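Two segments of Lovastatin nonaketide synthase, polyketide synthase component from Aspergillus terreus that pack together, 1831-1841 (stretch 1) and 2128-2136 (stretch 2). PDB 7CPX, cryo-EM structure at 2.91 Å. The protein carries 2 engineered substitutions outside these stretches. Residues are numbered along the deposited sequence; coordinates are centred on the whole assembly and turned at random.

Stretch 1, residues 1831-1841: IDSSRAPVALQ
Stretch 2, residues 2128-2136: VISWPRESD

Two segments of one chain, far apart in sequence, bury 490 Å² between them. They run in opposite directions: Asp-1832 lies beside Ser-2135 (CA to CA 5.8 Å), Ser-1834 beside Arg-2133 (CA to CA 4.8 Å), and Leu-1840 faces Ile-2129 across a wider gap (CA to CA 9.2 Å).

Stretch 1 ends a strand at Asp-1832, turns through 1833-1837, and resumes as strand at Val-1838. Stretch 2 is strand at 2128-2130, then loop, with Glu-2134 as N-cap of a helix starting at Ser-2135.

Trp-2131 covers the most surface. Its chi1 is m (-74°) and chi2 is 99°, and its CA-to-CB bond points toward stretch 1. The ring tip meets the second strand. Trp-2131 CH2 lies 3.3 Å from Val-1838 O and 3.7 Å from Leu-1840 CB; Trp-2131 CZ3 is 4.3 Å from Val-1838 CG1. Leu-1840 N approaches the ring edge, 3.6 Å from Trp-2131 CH2. The large flat side chain spans the gap between the backbones. NE1 is hydrogen-bonded elsewhere in the structure.

Ser-1834 is buried, with phi/psi -65/-41 and its CB toward stretch 2. Its OG is not modelled. The backbones are close here, and Ser-1834 CB packs 4.0 Å from Pro-2132 O. Arg-2133 starts away from stretch 1, but its m, m, m chain (-63°, -51°, -42°) folds back. Arg-2133 NH2 donates a weak hydrogen bond to Ser-1834 O (3.0 Å, 126°), and one guanidinium face covers Ser-1834 CA.

Leu-1840 points its CA-to-CB bond toward stretch 2, with chi1 t (-176°) and chi2 32°, between wells. Its apolar branched side chain suits this buried place: Leu-1840 CD2 is 3.4 Å from Ile-2129 CD1 (Ile-2129 chi1 m, chi2 142°).

Asp-1832, chi1 t, braces the turn. Asp-1832 OD1 accepts from Ser-1834 N (2.9 Å). Asp-1832 OD2 forms a salt bridge with Arg-1835 NE (2.8 Å) and lies 3.2 Å from Ser-2135 CB. Ala-1836 N donates a backbone hydrogen bond to Asp-1832 O (2.7 Å).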

# COMPACT_ATOMS: atom_id res chain seq x y z
N ILE A 1831 6.97 -51.83 6.85
CA ILE A 1831 6.74 -52.36 8.19
C ILE A 1831 5.37 -53.02 8.24
O ILE A 1831 4.42 -52.55 7.61
CB ILE A 1831 6.85 -51.25 9.26
CG1 ILE A 1831 8.27 -50.67 9.27
CG2 ILE A 1831 6.48 -51.80 10.63
CD1 ILE A 1831 8.49 -49.57 10.29
N ASP A 1832 5.29 -54.12 8.98
CA ASP A 1832 4.04 -54.86 9.15
C ASP A 1832 3.37 -54.38 10.43
O ASP A 1832 3.76 -54.78 11.53
CB ASP A 1832 4.30 -56.36 9.19
CG ASP A 1832 3.04 -57.18 9.36
OD1 ASP A 1832 1.94 -56.59 9.40
OD2 ASP A 1832 3.14 -58.42 9.46
N SER A 1833 2.37 -53.52 10.29
CA SER A 1833 1.69 -52.97 11.46
C SER A 1833 0.91 -54.03 12.22
O SER A 1833 0.60 -53.82 13.40
CB SER A 1833 0.74 -51.85 11.03
OG SER A 1833 -0.18 -52.29 10.05
N SER A 1834 0.59 -55.16 11.59
CA SER A 1834 -0.16 -56.20 12.28
C SER A 1834 0.65 -56.79 13.44
O SER A 1834 0.11 -57.05 14.52
CB SER A 1834 -0.56 -57.30 11.30
N ARG A 1835 1.95 -56.99 13.23
CA ARG A 1835 2.82 -57.58 14.23
C ARG A 1835 3.86 -56.60 14.78
O ARG A 1835 4.49 -56.92 15.79
CB ARG A 1835 3.54 -58.80 13.66
CG ARG A 1835 2.61 -59.94 13.27
CD ARG A 1835 3.33 -61.03 12.51
NE ARG A 1835 3.81 -60.55 11.21
CZ ARG A 1835 4.50 -61.29 10.35
NH1 ARG A 1835 4.82 -62.55 10.62
NH2 ARG A 1835 4.87 -60.76 9.19
N ALA A 1836 4.04 -55.44 14.15
CA ALA A 1836 4.96 -54.43 14.64
C ALA A 1836 4.18 -53.19 15.04
O ALA A 1836 3.31 -52.74 14.28
CB ALA A 1836 5.99 -54.07 13.57
N PRO A 1837 4.44 -52.60 16.21
CA PRO A 1837 3.69 -51.40 16.60
C PRO A 1837 3.87 -50.28 15.59
O PRO A 1837 4.98 -49.82 15.33
CB PRO A 1837 4.29 -51.04 17.97
CG PRO A 1837 4.87 -52.30 18.48
CD PRO A 1837 5.35 -53.05 17.27
N VAL A 1838 2.75 -49.84 15.02
CA VAL A 1838 2.72 -48.73 14.08
C VAL A 1838 1.68 -47.73 14.56
O VAL A 1838 0.50 -48.08 14.67
CB VAL A 1838 2.41 -49.20 12.65
CG1 VAL A 1838 2.18 -48.01 11.74
CG2 VAL A 1838 3.54 -50.06 12.12
N ALA A 1839 2.11 -46.50 14.82
CA ALA A 1839 1.24 -45.46 15.33
C ALA A 1839 0.83 -44.51 14.21
O ALA A 1839 1.65 -44.09 13.40
CB ALA A 1839 1.93 -44.68 16.44
N LEU A 1840 -0.46 -44.18 14.18
CA LEU A 1840 -0.99 -43.20 13.24
C LEU A 1840 -0.74 -41.82 13.85
O LEU A 1840 -1.62 -41.19 14.43
CB LEU A 1840 -2.47 -43.45 12.98
CG LEU A 1840 -3.18 -42.58 11.94
CD1 LEU A 1840 -2.25 -42.17 10.82
CD2 LEU A 1840 -4.36 -43.35 11.38
N GLN A 1841 0.50 -41.36 13.70
CA GLN A 1841 0.97 -40.17 14.39
C GLN A 1841 0.65 -38.91 13.60
O GLN A 1841 0.74 -38.89 12.37
CB GLN A 1841 2.48 -40.26 14.61
CG GLN A 1841 3.07 -39.13 15.43
CD GLN A 1841 2.66 -39.18 16.89
OE1 GLN A 1841 1.67 -38.57 17.28
NE2 GLN A 1841 3.41 -39.92 17.69
N VAL A 2128 -13.54 -44.00 12.98
CA VAL A 2128 -12.80 -45.15 13.46
C VAL A 2128 -11.85 -45.64 12.38
O VAL A 2128 -12.27 -45.92 11.24
CB VAL A 2128 -13.73 -46.29 13.92
CG1 VAL A 2128 -14.67 -46.70 12.81
CG2 VAL A 2128 -12.92 -47.48 14.39
N ILE A 2129 -10.57 -45.73 12.73
CA ILE A 2129 -9.55 -46.33 11.89
C ILE A 2129 -9.62 -47.85 12.03
O ILE A 2129 -9.67 -48.38 13.14
CB ILE A 2129 -8.16 -45.82 12.28
CG1 ILE A 2129 -8.05 -44.32 12.08
CG2 ILE A 2129 -7.10 -46.55 11.48
CD1 ILE A 2129 -7.25 -43.64 13.17
N SER A 2130 -9.62 -48.53 10.89
CA SER A 2130 -9.62 -49.99 10.83
C SER A 2130 -8.20 -50.44 10.56
O SER A 2130 -7.71 -50.36 9.43
CB SER A 2130 -10.58 -50.49 9.76
OG SER A 2130 -10.44 -51.88 9.55
N TRP A 2131 -7.52 -50.91 11.60
CA TRP A 2131 -6.13 -51.32 11.47
C TRP A 2131 -6.05 -52.67 10.75
O TRP A 2131 -6.68 -53.63 11.20
CB TRP A 2131 -5.48 -51.41 12.83
CG TRP A 2131 -5.19 -50.08 13.44
CD1 TRP A 2131 -5.94 -49.43 14.37
CD2 TRP A 2131 -4.08 -49.23 13.15
NE1 TRP A 2131 -5.36 -48.23 14.69
CE2 TRP A 2131 -4.21 -48.08 13.95
CE3 TRP A 2131 -2.98 -49.33 12.29
CZ2 TRP A 2131 -3.29 -47.04 13.91
CZ3 TRP A 2131 -2.07 -48.30 12.26
CH2 TRP A 2131 -2.23 -47.17 13.07
N PRO A 2132 -5.28 -52.79 9.67
CA PRO A 2132 -5.14 -54.09 9.02
C PRO A 2132 -4.52 -55.11 9.96
O PRO A 2132 -3.66 -54.78 10.78
CB PRO A 2132 -4.24 -53.80 7.82
CG PRO A 2132 -3.50 -52.56 8.19
CD PRO A 2132 -4.45 -51.76 9.02
N ARG A 2133 -4.97 -56.36 9.84
CA ARG A 2133 -4.52 -57.43 10.72
C ARG A 2133 -3.68 -58.49 10.03
O ARG A 2133 -2.92 -59.19 10.71
CB ARG A 2133 -5.73 -58.10 11.38
CG ARG A 2133 -6.54 -57.18 12.29
CD ARG A 2133 -5.64 -56.47 13.29
NE ARG A 2133 -4.65 -57.38 13.85
CZ ARG A 2133 -3.56 -56.99 14.50
NH1 ARG A 2133 -3.32 -55.71 14.73
NH2 ARG A 2133 -2.70 -57.90 14.93
N GLU A 2134 -3.80 -58.64 8.72
CA GLU A 2134 -2.99 -59.59 7.98
C GLU A 2134 -1.71 -58.92 7.50
O GLU A 2134 -1.72 -57.75 7.11
CB GLU A 2134 -3.77 -60.16 6.79
CG GLU A 2134 -5.09 -60.82 7.18
CD GLU A 2134 -4.90 -61.99 8.12
OE1 GLU A 2134 -3.76 -62.49 8.23
OE2 GLU A 2134 -5.90 -62.41 8.74
N SER A 2135 -0.61 -59.67 7.55
CA SER A 2135 0.68 -59.11 7.16
C SER A 2135 0.61 -58.48 5.78
O SER A 2135 1.15 -57.39 5.56
CB SER A 2135 1.76 -60.20 7.20
OG SER A 2135 1.44 -61.26 6.32
N ASP A 2136 -0.05 -59.15 4.83
CA ASP A 2136 -0.22 -58.57 3.51
C ASP A 2136 -1.02 -57.27 3.58
O ASP A 2136 -0.67 -56.28 2.93
CB ASP A 2136 -0.91 -59.57 2.58
CG ASP A 2136 -0.13 -60.86 2.43
OD1 ASP A 2136 1.12 -60.82 2.52
OD2 ASP A 2136 -0.76 -61.92 2.23